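Local structure of mandelate racemase/muconate lactonizing enzyme (Roseovarius nubinhibens, 2QDD) at residues P83-M93 with I107-V118. The protein is of unknown function but belongs to the mandelate racemase/muconate lactonizing enzyme family of the enolase superfamily and binds magnesium. Numbering follows the deposited sequence.
Sequences PRSLDHVNRVM and IDMACWDILGQV
One face of the W112 indole carries the CD1 methyl of L86, 3.6 Å from the centroid of the five-membered ring and only 13° off its normal, a CH-pi contact. L86 CD2 lies near W112 CD1, and D108 CG sits in plane at the ring edge. W112 NE1 is hydrogen-bonded to T275 OG1. L86 is a knob in a hole made by D108, C111, W112 and L115; its CD1 also touches L115 CD2 at 3.6 Å. The amide of N90 and the carboxylate of D108 are turned 63° apart. N90 ND2 donates to D108 OD1 at 2.9 Å with a nearly straight bond (165°), on the anti side and tilted out of the carboxylate plane. D108 OD2 is hydrogen-bonded to L274 N, and OD1 also to T275 OG1. N90 ND2 donates to L86 O as well, at 2.7 Å, from above the carbonyl plane. N90 N reaches that oxygen from the opposite face. With an alanine at N90, D108 OD1 and L86 O would probably both lose their side-chain donor from this helix.

The two segments belong to nearly antiparallel helices, 86-96 and 101-119, in the N-terminal domain of the enolase-superfamily fold. They pack beside strand 29-42, and T275 brings in helix 274-287. P83 CB meets C111 SG, and P83 CG touches I114 CG2, the two side chains crossing at about a right angle. M93 SD lies against I107 CG2 at 3.7 Å, the two side chains running past each other in opposite directions. At the other end, R84 lays its CD against V118 CG1 at 3.8 Å, while its guanidinium forms a salt bridge with D82.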
loop_
_atom_site.group_PDB
_atom_site.type_symbol
_atom_site.label_atom_id
_atom_site.label_comp_id
_atom_site.label_asym_id
_atom_site.label_seq_id
_atom_site.Cartn_x
_atom_site.Cartn_y
_atom_site.Cartn_z
ATOM N N PRO A 83 26.672 25.454 27.712
ATOM C CA PRO A 83 25.344 25.772 27.174
ATOM C C PRO A 83 25.366 26.264 25.720
ATOM O O PRO A 83 24.307 26.540 25.149
ATOM C CB PRO A 83 24.851 26.882 28.101
ATOM C CG PRO A 83 26.094 27.566 28.552
ATOM C CD PRO A 83 27.168 26.516 28.611
ATOM N N ARG A 84 26.559 26.376 25.138
ATOM C CA ARG A 84 26.724 26.744 23.733
ATOM C C ARG A 84 26.557 25.538 22.810
ATOM O O ARG A 84 26.122 25.686 21.664
ATOM C CB ARG A 84 28.093 27.389 23.500
ATOM C CG ARG A 84 28.283 28.731 24.210
ATOM C CD ARG A 84 29.730 29.203 24.160
ATOM N NE ARG A 84 30.641 28.251 24.796
ATOM C CZ ARG A 84 31.968 28.352 24.800
ATOM N NH1 ARG A 84 32.572 29.381 24.211
ATOM N NH2 ARG A 84 32.695 27.416 25.398
ATOM N N SER A 85 26.921 24.357 23.312
ATOM C CA SER A 85 26.753 23.101 22.587
ATOM C C SER A 85 25.320 22.593 22.721
ATOM O O SER A 85 25.032 21.746 23.566
ATOM C CB SER A 85 27.734 22.052 23.115
ATOM O OG SER A 85 29.061 22.335 22.701
ATOM N N LEU A 86 24.431 23.122 21.881
ATOM C CA LEU A 86 22.985 23.053 22.109
ATOM C C LEU A 86 22.379 21.677 21.848
ATOM O O LEU A 86 21.557 21.204 22.636
ATOM C CB LEU A 86 22.257 24.093 21.265
ATOM C CG LEU A 86 21.965 25.409 21.970
ATOM C CD1 LEU A 86 21.723 26.472 20.939
ATOM C CD2 LEU A 86 20.746 25.249 22.858
ATOM N N ASP A 87 22.788 21.045 20.747
ATOM C CA ASP A 87 22.376 19.682 20.437
ATOM C C ASP A 87 22.829 18.711 21.519
ATOM O O ASP A 87 22.092 17.792 21.872
ATOM C CB ASP A 87 22.906 19.242 19.071
ATOM C CG ASP A 87 22.273 20.004 17.914
ATOM O OD1 ASP A 87 21.028 20.124 17.861
ATOM O OD2 ASP A 87 23.027 20.482 17.043
ATOM N N HIS A 88 24.031 18.930 22.051
ATOM C CA HIS A 88 24.557 18.125 23.155
ATOM C C HIS A 88 23.753 18.262 24.450
ATOM O O HIS A 88 23.492 17.268 25.121
ATOM C CB HIS A 88 26.024 18.457 23.416
ATOM C CG HIS A 88 26.564 17.837 24.665
ATOM N ND1 HIS A 88 26.844 16.492 24.763
ATOM C CD2 HIS A 88 26.873 18.377 25.868
ATOM C CE1 HIS A 88 27.307 16.229 25.972
ATOM N NE2 HIS A 88 27.334 17.355 26.662
ATOM N N VAL A 89 23.370 19.493 24.789
ATOM C CA VAL A 89 22.518 19.766 25.946
ATOM C C VAL A 89 21.181 19.027 25.824
ATOM O O VAL A 89 20.717 18.416 26.793
ATOM C CB VAL A 89 22.321 21.303 26.155
ATOM C CG1 VAL A 89 21.178 21.610 27.131
ATOM C CG2 VAL A 89 23.611 21.934 26.652
ATOM N N ASN A 90 20.593 19.058 24.624
ATOM C CA ASN A 90 19.369 18.309 24.321
ATOM C C ASN A 90 19.490 16.798 24.468
ATOM O O ASN A 90 18.603 16.158 25.041
ATOM C CB ASN A 90 18.842 18.672 22.936
ATOM C CG ASN A 90 18.112 19.999 22.928
ATOM O OD1 ASN A 90 16.901 20.053 23.140
ATOM N ND2 ASN A 90 18.849 21.079 22.701
ATOM N N ARG A 91 20.594 16.249 23.966
ATOM C CA ARG A 91 20.946 14.837 24.136
ATOM C C ARG A 91 21.035 14.384 25.592
ATOM O O ARG A 91 20.474 13.352 25.950
ATOM C CB ARG A 91 22.252 14.510 23.407
ATOM C CG ARG A 91 22.087 14.373 21.906
ATOM C CD ARG A 91 23.310 13.747 21.258
ATOM N NE ARG A 91 24.445 14.668 21.151
ATOM C CZ ARG A 91 24.613 15.580 20.190
ATOM N NH1 ARG A 91 23.710 15.736 19.223
ATOM N NH2 ARG A 91 25.698 16.350 20.203
ATOM N N VAL A 92 21.742 15.159 26.413
ATOM C CA VAL A 92 21.834 14.914 27.856
ATOM C C VAL A 92 20.460 14.903 28.536
ATOM O O VAL A 92 20.134 13.946 29.243
ATOM C CB VAL A 92 22.807 15.915 28.545
ATOM C CG1 VAL A 92 22.720 15.812 30.068
ATOM C CG2 VAL A 92 24.246 15.665 28.072
ATOM N N MET A 93 19.656 15.944 28.296
ATOM C CA MET A 93 18.272 16.002 28.783
ATOM C C MET A 93 17.427 14.785 28.379
ATOM O O MET A 93 16.687 14.246 29.203
ATOM C CB MET A 93 17.570 17.283 28.316
ATOM C CG MET A 93 18.116 18.581 28.901
ATOM S SD MET A 93 16.952 19.950 28.715
ATOM C CE MET A 93 17.064 20.300 26.959
ATOM N N ILE A 107 14.602 25.056 29.558
ATOM C CA ILE A 107 16.044 24.802 29.636
ATOM C C ILE A 107 16.749 25.089 28.312
ATOM O O ILE A 107 17.792 25.748 28.282
ATOM C CB ILE A 107 16.371 23.365 30.102
ATOM C CG1 ILE A 107 15.717 23.076 31.456
ATOM C CG2 ILE A 107 17.893 23.156 30.187
ATOM C CD1 ILE A 107 15.555 21.612 31.782
ATOM N N ASP A 108 16.162 24.596 27.225
ATOM C CA ASP A 108 16.670 24.841 25.878
ATOM C C ASP A 108 16.623 26.324 25.484
ATOM O O ASP A 108 17.572 26.843 24.892
ATOM C CB ASP A 108 15.898 23.991 24.869
ATOM C CG ASP A 108 16.422 24.148 23.468
ATOM O OD1 ASP A 108 17.474 23.551 23.149
ATOM O OD2 ASP A 108 15.785 24.880 22.688
ATOM N N MET A 109 15.515 26.981 25.829
ATOM C CA MET A 109 15.260 28.401 25.551
ATOM C C MET A 109 16.318 29.304 26.197
ATOM O O MET A 109 16.789 30.263 25.580
ATOM C CB MET A 109 13.864 28.760 26.085
ATOM C CG MET A 109 13.316 30.121 25.708
ATOM S SD MET A 109 11.634 30.312 26.338
ATOM C CE MET A 109 11.687 32.014 26.790
ATOM N N ALA A 110 16.687 28.970 27.432
ATOM C CA ALA A 110 17.681 29.719 28.193
ATOM C C ALA A 110 19.104 29.505 27.693
ATOM O O ALA A 110 19.937 30.410 27.782
ATOM C CB ALA A 110 17.576 29.381 29.661
ATOM N N CYS A 111 19.382 28.314 27.166
ATOM C CA CYS A 111 20.664 28.036 26.515
ATOM C C CYS A 111 20.828 28.751 25.174
ATOM O O CYS A 111 21.941 29.155 24.822
ATOM C CB CYS A 111 20.859 26.537 26.331
ATOM S SG CYS A 111 21.161 25.618 27.852
ATOM N N TRP A 112 19.727 28.885 24.428
ATOM C CA TRP A 112 19.695 29.678 23.192
ATOM C C TRP A 112 19.981 31.156 23.477
ATOM O O TRP A 112 20.762 31.786 22.760
ATOM C CB TRP A 112 18.344 29.529 22.466
ATOM C CG TRP A 112 18.293 28.377 21.482
ATOM C CD1 TRP A 112 17.829 27.120 21.725
ATOM C CD2 TRP A 112 18.720 28.386 20.110
ATOM N NE1 TRP A 112 17.946 26.340 20.602
ATOM C CE2 TRP A 112 18.484 27.091 19.592
ATOM C CE3 TRP A 112 19.284 29.359 19.270
ATOM C CZ2 TRP A 112 18.796 26.737 18.271
ATOM C CZ3 TRP A 112 19.592 29.009 17.950
ATOM C CH2 TRP A 112 19.347 27.708 17.467
ATOM N N ASP A 113 19.338 31.685 24.521
ATOM C CA ASP A 113 19.596 33.022 25.070
ATOM C C ASP A 113 21.077 33.289 25.363
ATOM O O ASP A 113 21.606 34.320 24.950
ATOM C CB ASP A 113 18.761 33.229 26.339
ATOM C CG ASP A 113 18.598 34.700 26.722
ATOM O OD1 ASP A 113 18.997 35.606 25.952
ATOM O OD2 ASP A 113 18.049 34.949 27.816
ATOM N N ILE A 114 21.732 32.348 26.048
ATOM C CA ILE A 114 23.171 32.415 26.343
ATOM C C ILE A 114 24.014 32.417 25.064
ATOM O O ILE A 114 24.901 33.268 24.902
ATOM C CB ILE A 114 23.619 31.274 27.304
ATOM C CG1 ILE A 114 23.045 31.494 28.709
ATOM C CG2 ILE A 114 25.148 31.161 27.381
ATOM C CD1 ILE A 114 22.977 30.230 29.555
ATOM N N LEU A 115 23.721 31.483 24.159
ATOM C CA LEU A 115 24.405 31.392 22.866
ATOM C C LEU A 115 24.287 32.670 22.024
ATOM O O LEU A 115 25.261 33.101 21.405
ATOM C CB LEU A 115 23.910 30.187 22.059
ATOM C CG LEU A 115 24.598 30.036 20.693
ATOM C CD1 LEU A 115 26.026 29.520 20.832
ATOM C CD2 LEU A 115 23.798 29.205 19.720
ATOM N N GLY A 116 23.100 33.269 22.018
ATOM C CA GLY A 116 22.881 34.538 21.342
ATOM C C GLY A 116 23.694 35.699 21.893
ATOM O O GLY A 116 24.212 36.510 21.126
ATOM N N GLN A 117 23.807 35.769 23.219
ATOM C CA GLN A 117 24.613 36.790 23.897
ATOM C C GLN A 117 26.108 36.611 23.660
ATOM O O GLN A 117 26.820 37.586 23.425
ATOM C CB GLN A 117 24.321 36.792 25.394
ATOM C CG GLN A 117 22.953 37.338 25.755
ATOM C CD GLN A 117 22.607 37.111 27.212
ATOM O OE1 GLN A 117 23.287 37.609 28.109
ATOM N NE2 GLN A 117 21.543 36.355 27.456
ATOM N N VAL A 118 26.563 35.359 23.714
ATOM C CA VAL A 118 27.956 34.982 23.449
ATOM C C VAL A 118 28.380 35.292 22.001
ATOM O O VAL A 118 29.503 35.752 21.759
ATOM C CB VAL A 118 28.193 33.484 23.827
ATOM C CG1 VAL A 118 29.368 32.867 23.077
ATOM C CG2 VAL A 118 28.377 33.338 25.335
#